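Local coordinates for putative TIM-barrel metal-dependent hydrolase (Mycobacterium avium subsp. paratuberculosis S397, PDB 4DZI), which probably catalyses metal-dependent hydrolysis of a substrate not yet identified, using a two-metal site in a TIM-barrel amidohydrolase fold, at residues C[193-198]-C[230-235]; C[11-16]-C[291-296]. All blocks are in the same frame, centred on the assembly; numbering follows the deposited sequence.

Overall arrangement
Both contacts join chain segments at the C-terminal ends of barrel strands, and they meet at one cadmium ion. Interaction 2 brings the strand 9-15 and the end of strand 289-292 together around the metal pair, with Asp13, His15 and Glu293 as ligands. Interaction 1 lies to one side, its centre about 13 Å from that of interaction 2, where the loop after strand 192-193 packs on the loop after strand 227-230. His230 connects the two: its NE2 binds the same ion as His15 NE2, 3.3 Å away, and Glu293 OE2, 3.0 Å away. Next to it, Leu231 N probably donates a hydrogen bond to Ile292 O, at 3.2 Å.

Interaction 1: C[193-198]-C[230-235]; sequences LVRPAP and HLSDSG. With CD (cadmium ion), chain Q.
Two strand-to-helix loops at the C-terminal end of the TIM barrel, following the neighbouring parallel strands 192-193 and 227-230, pack together here, directly beside the metal site to which His230 belongs. Ser234 makes the shortest link: its hydroxyl donates to Pro196 O, OG to O 2.6 Å, coming from above the carbonyl plane instead of along a lone pair. Pro196 is the centre of an inverse gamma turn, closed by a weak bond from Ala197 N to Arg195 O. Its ring carbon CD rests 3.3 Å from His230 O, and the same carbonyl oxygen is gripped by the Ser232 hydroxyl, OG to O 2.7 Å.

Arg195 reaches along the second loop with CG anti to the backbone N (chi1 -173°) and a bend at chi3; this packs CG on Ser232 CB and brings NH1 to Asp233 O. The carbonyl lies at the edge of the guanidinium, nearly in its plane, and receives the N-H on a lone pair. Ala197 CB covers one guanidinium face, and Glu130 forms a salt bridge with the same NH1. Asp233 OD1 accepts from Gly235 N in an Asx turn. His230 ND1 donates to Leu231 O at 2.7 Å, fixing the ring's rotation, and its other ring nitrogen, NE2, binds the cadmium ion at 2.4 Å.

Interaction 2: C[11-16]-C[291-296]; sequences DVDNHY and SIENGS. With CD (cadmium ion), chain Q; CD (cadmium ion), chain P.
A single cadmium ion links the two segments, with no direct hydrogen bond between them: Asp13 and His15 on one side and Glu293 on the other converge on it. The Asp13 carboxylate chelates it unevenly, OD1 at 2.2 Å and OD2 at 2.6 Å, and His15, two residues further on, swings its ring in so that NE2 binds. Glu293 OE2 reaches the same ion at 2.2 Å and also bridges to the second cadmium, at 2.5 Å. The second ion takes Glu293 OE1 as well. In Glu293, chi1 of -151° turns CG away from the backbone N and the chain is extended beyond it, which brings OE2 to both ions and OE1 to the second.

The Glu293 carboxylate plane is turned 42° from that of Asp13 and 71° from the His15 ring. The Ile292 methyl CG2 lies over one face of the Asp13 carboxylate, 3.5 Å from its CG, while the metal is held in the plane by the oxygens. Ile292 CD1 approaches Val12 O, a buried carbonyl without a polar partner. A water donates to Asp13 OD2 and accepts a weak bond from Glu293 N. His230 and Asp356 complete the first site; Asp356, His359 and Glu361 join Glu293 at the second. A water 2.5 Å from the second cadmium is a terminal ligand that does not bridge, and no nucleophile can be assigned from it. The shared Glu293 carboxylate would offset repulsion between the cations, consistent with a hydrolytic metal pair.

Interaction 1: C[193-198]-C[230-235]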
loop_
_atom_site.group_PDB
_atom_site.type_symbol
_atom_site.label_atom_id
_atom_site.label_comp_id
_atom_site.label_asym_id
_atom_site.label_seq_id
_atom_site.Cartn_x
_atom_site.Cartn_y
_atom_site.Cartn_z
ATOM N N LEU C 193 -8.399 2.849 22.365
ATOM C CA LEU C 193 -7.604 2.944 21.133
ATOM C C LEU C 193 -6.652 1.765 21.046
ATOM O O LEU C 193 -5.903 1.503 21.981
ATOM C CB LEU C 193 -6.756 4.227 21.140
ATOM C CG LEU C 193 -7.601 5.482 21.262
ATOM C CD1 LEU C 193 -6.640 6.677 21.231
ATOM C CD2 LEU C 193 -8.621 5.585 20.135
ATOM N N VAL C 194 -6.663 1.053 19.923
ATOM C CA VAL C 194 -5.624 0.082 19.654
ATOM C C VAL C 194 -4.883 0.619 18.443
ATOM O O VAL C 194 -5.506 1.198 17.553
ATOM C CB VAL C 194 -6.241 -1.304 19.346
ATOM C CG1 VAL C 194 -5.185 -2.284 18.799
ATOM C CG2 VAL C 194 -6.865 -1.905 20.619
ATOM N N ARG C 195 -3.563 0.485 18.446
ATOM C CA ARG C 195 -2.796 1.087 17.374
ATOM C C ARG C 195 -3.042 0.367 16.028
ATOM O O ARG C 195 -3.019 -0.852 15.972
ATOM C CB ARG C 195 -1.319 1.069 17.723
ATOM C CG ARG C 195 -0.474 1.846 16.706
ATOM C CD ARG C 195 0.970 2.015 17.180
ATOM N NE ARG C 195 1.574 0.704 17.425
ATOM C CZ ARG C 195 2.706 0.273 16.879
ATOM N NH1 ARG C 195 3.404 1.035 16.029
ATOM N NH2 ARG C 195 3.167 -0.936 17.209
ATOM N N PRO C 196 -3.244 1.131 14.944
ATOM C CA PRO C 196 -3.466 0.477 13.622
ATOM C C PRO C 196 -2.122 0.034 13.041
ATOM O O PRO C 196 -1.555 0.698 12.185
ATOM C CB PRO C 196 -4.093 1.588 12.760
ATOM C CG PRO C 196 -3.656 2.877 13.429
ATOM C CD PRO C 196 -3.569 2.563 14.916
ATOM N N ALA C 197 -1.618 -1.077 13.550
ATOM C CA ALA C 197 -0.270 -1.518 13.210
ATOM C C ALA C 197 -0.180 -2.981 13.610
ATOM O O ALA C 197 -0.977 -3.473 14.421
ATOM C CB ALA C 197 0.772 -0.728 14.036
ATOM N N PRO C 198 0.809 -3.677 13.073
ATOM C CA PRO C 198 1.115 -5.027 13.576
ATOM C C PRO C 198 1.284 -5.036 15.093
ATOM O O PRO C 198 1.830 -4.090 15.673
ATOM C CB PRO C 198 2.446 -5.346 12.885
ATOM C CG PRO C 198 2.389 -4.560 11.606
ATOM C CD PRO C 198 1.749 -3.239 12.022
ATOM N N HIS C 230 -6.685 5.198 15.460
ATOM C CA HIS C 230 -6.334 6.567 15.088
ATOM C C HIS C 230 -4.988 6.591 14.479
ATOM O O HIS C 230 -4.105 5.861 14.936
ATOM C CB HIS C 230 -6.277 7.450 16.353
ATOM C CG HIS C 230 -6.035 8.926 16.053
ATOM N ND1 HIS C 230 -4.807 9.443 15.769
ATOM C CD2 HIS C 230 -6.935 9.978 15.941
ATOM C CE1 HIS C 230 -4.923 10.758 15.510
ATOM N NE2 HIS C 230 -6.216 11.088 15.597
ATOM N N LEU C 231 -4.825 7.433 13.461
ATOM C CA LEU C 231 -3.518 7.667 12.839
ATOM C C LEU C 231 -2.391 7.695 13.878
ATOM O O LEU C 231 -2.446 8.460 14.841
ATOM C CB LEU C 231 -3.553 9.021 12.127
ATOM C CG LEU C 231 -2.389 9.265 11.187
ATOM C CD1 LEU C 231 -2.459 8.300 9.994
ATOM C CD2 LEU C 231 -2.410 10.721 10.715
ATOM N N SER C 232 -1.314 6.940 13.623
ATOM C CA SER C 232 -0.255 6.754 14.630
ATOM C C SER C 232 1.075 6.618 13.913
ATOM O O SER C 232 1.105 6.541 12.680
ATOM C CB SER C 232 -0.486 5.438 15.398
ATOM O OG SER C 232 -1.728 5.451 16.141
ATOM N N ASP C 233 2.169 6.527 14.678
ATOM C CA ASP C 233 3.366 5.896 14.090
ATOM C C ASP C 233 3.121 4.404 14.078
ATOM O O ASP C 233 3.186 3.738 15.097
ATOM C CB ASP C 233 4.623 6.191 14.921
ATOM C CG ASP C 233 5.885 5.669 14.258
ATOM O OD1 ASP C 233 5.784 4.917 13.261
ATOM O OD2 ASP C 233 6.986 6.019 14.720
ATOM N N SER C 234 2.836 3.853 12.892
ATOM C CA SER C 234 2.513 2.454 12.737
ATOM C C SER C 234 3.691 1.669 12.151
ATOM O O SER C 234 3.529 0.494 11.824
ATOM C CB SER C 234 1.300 2.309 11.809
ATOM O OG SER C 234 0.089 2.738 12.460
ATOM N N GLY C 235 4.837 2.322 12.085
ATOM C CA GLY C 235 6.065 1.679 11.573
ATOM C C GLY C 235 6.108 1.619 10.063
ATOM O O GLY C 235 6.975 0.907 9.509
HETATM CD CD CD Q . -6.988 13.294 15.285
HETATM O O HOH W 1 -5.603 4.109 17.800
#

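Interaction 2: C[11-16]-C[291-296]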
loop_
_atom_site.group_PDB
_atom_site.type_symbol
_atom_site.label_atom_id
_atom_site.label_comp_id
_atom_site.label_asym_id
_atom_site.label_seq_id
_atom_site.Cartn_x
_atom_site.Cartn_y
_atom_site.Cartn_z
ATOM N N ASP C 11 -18.116 15.401 18.426
ATOM C CA ASP C 11 -16.882 15.460 17.610
ATOM C C ASP C 11 -16.032 14.248 17.952
ATOM O O ASP C 11 -15.536 14.136 19.090
ATOM C CB ASP C 11 -16.145 16.757 17.976
ATOM C CG ASP C 11 -15.044 17.110 16.989
ATOM O OD1 ASP C 11 -14.487 16.172 16.390
ATOM O OD2 ASP C 11 -14.726 18.320 16.829
ATOM N N VAL C 12 -15.844 13.313 17.006
ATOM C CA VAL C 12 -15.117 12.083 17.352
ATOM C C VAL C 12 -13.591 12.221 17.235
ATOM O O VAL C 12 -12.855 11.262 17.468
ATOM C CB VAL C 12 -15.601 10.854 16.541
ATOM C CG1 VAL C 12 -17.145 10.692 16.659
ATOM C CG2 VAL C 12 -15.177 10.933 15.073
ATOM N N ASP C 13 -13.115 13.418 16.907
ATOM C CA ASP C 13 -11.659 13.586 16.794
ATOM C C ASP C 13 -11.252 14.912 17.388
ATOM O O ASP C 13 -11.269 15.950 16.716
ATOM C CB ASP C 13 -11.195 13.561 15.336
ATOM C CG ASP C 13 -9.698 13.442 15.212
ATOM O OD1 ASP C 13 -8.985 13.464 16.259
ATOM O OD2 ASP C 13 -9.243 13.368 14.047
ATOM N N ASN C 14 -10.853 14.841 18.663
ATOM C CA ASN C 14 -10.254 16.003 19.310
ATOM C C ASN C 14 -8.989 15.556 20.018
ATOM O O ASN C 14 -8.802 14.385 20.302
ATOM C CB ASN C 14 -11.234 16.610 20.338
ATOM C CG ASN C 14 -11.974 17.839 19.831
ATOM O OD1 ASN C 14 -12.188 18.795 20.601
ATOM N ND2 ASN C 14 -12.458 17.801 18.592
ATOM N N HIS C 15 -8.080 16.507 20.256
ATOM C CA HIS C 15 -6.833 16.205 20.977
ATOM C C HIS C 15 -6.552 17.076 22.188
ATOM O O HIS C 15 -7.018 18.205 22.265
ATOM C CB HIS C 15 -5.638 16.291 19.999
ATOM C CG HIS C 15 -5.685 15.235 18.937
ATOM N ND1 HIS C 15 -5.218 13.998 19.152
ATOM C CD2 HIS C 15 -6.247 15.233 17.661
ATOM C CE1 HIS C 15 -5.439 13.232 18.065
ATOM N NE2 HIS C 15 -6.063 13.973 17.151
ATOM N N TYR C 16 -5.801 16.510 23.129
ATOM C CA TYR C 16 -5.057 17.276 24.123
ATOM C C TYR C 16 -3.582 17.231 23.706
ATOM O O TYR C 16 -3.183 16.444 22.820
ATOM C CB TYR C 16 -5.236 16.669 25.522
ATOM C CG TYR C 16 -5.115 15.183 25.514
ATOM C CD1 TYR C 16 -3.862 14.551 25.414
ATOM C CD2 TYR C 16 -6.253 14.370 25.574
ATOM C CE1 TYR C 16 -3.765 13.162 25.372
ATOM C CE2 TYR C 16 -6.162 12.974 25.520
ATOM C CZ TYR C 16 -4.914 12.378 25.432
ATOM O OH TYR C 16 -4.800 11.015 25.372
ATOM N N SER C 291 -12.542 4.180 12.619
ATOM C CA SER C 291 -11.301 4.724 12.045
ATOM C C SER C 291 -11.299 6.233 12.201
ATOM O O SER C 291 -12.245 6.896 11.759
ATOM C CB SER C 291 -11.241 4.340 10.553
ATOM O OG SER C 291 -10.215 5.072 9.892
ATOM N N ILE C 292 -10.277 6.771 12.867
ATOM C CA ILE C 292 -10.200 8.222 13.101
ATOM C C ILE C 292 -8.905 8.813 12.518
ATOM O O ILE C 292 -7.808 8.320 12.795
ATOM C CB ILE C 292 -10.266 8.512 14.627
ATOM C CG1 ILE C 292 -11.428 7.734 15.282
ATOM C CG2 ILE C 292 -10.361 10.022 14.884
ATOM C CD1 ILE C 292 -11.515 7.886 16.796
ATOM N N GLU C 293 -9.060 9.879 11.738
ATOM C CA GLU C 293 -7.932 10.604 11.109
ATOM C C GLU C 293 -7.123 9.748 10.160
ATOM O O GLU C 293 -5.943 10.013 9.934
ATOM C CB GLU C 293 -7.007 11.316 12.142
ATOM C CG GLU C 293 -6.356 12.571 11.513
ATOM C CD GLU C 293 -5.408 13.354 12.394
ATOM O OE1 GLU C 293 -4.528 14.027 11.832
ATOM O OE2 GLU C 293 -5.527 13.287 13.637
ATOM N N ASN C 294 -7.776 8.759 9.567
ATOM C CA ASN C 294 -7.074 7.955 8.560
ATOM C C ASN C 294 -7.607 8.183 7.141
ATOM O O ASN C 294 -7.140 7.509 6.192
ATOM C CB ASN C 294 -7.247 6.492 8.938
ATOM C CG ASN C 294 -6.723 6.201 10.338
ATOM O OD1 ASN C 294 -5.611 6.584 10.672
ATOM N ND2 ASN C 294 -7.553 5.552 11.164
ATOM N N GLY C 295 -8.583 9.098 6.979
ATOM C CA GLY C 295 -9.300 9.317 5.693
ATOM C C GLY C 295 -10.326 8.204 5.478
ATOM O O GLY C 295 -10.441 7.303 6.286
ATOM N N SER C 296 -11.009 8.234 4.334
ATOM C CA SER C 296 -11.946 7.182 3.990
ATOM C C SER C 296 -11.594 6.644 2.619
ATOM O O SER C 296 -12.233 5.724 2.159
ATOM C CB SER C 296 -13.407 7.699 3.972
ATOM O OG SER C 296 -13.623 8.695 2.971
HETATM CD CD CD Q . -6.988 13.294 15.285
HETATM CD CD CD P . -4.140 15.344 13.776
HETATM O O HOH W 2 -10.736 12.210 12.057
HETATM O O HOH W 3 -2.431 13.660 14.421
#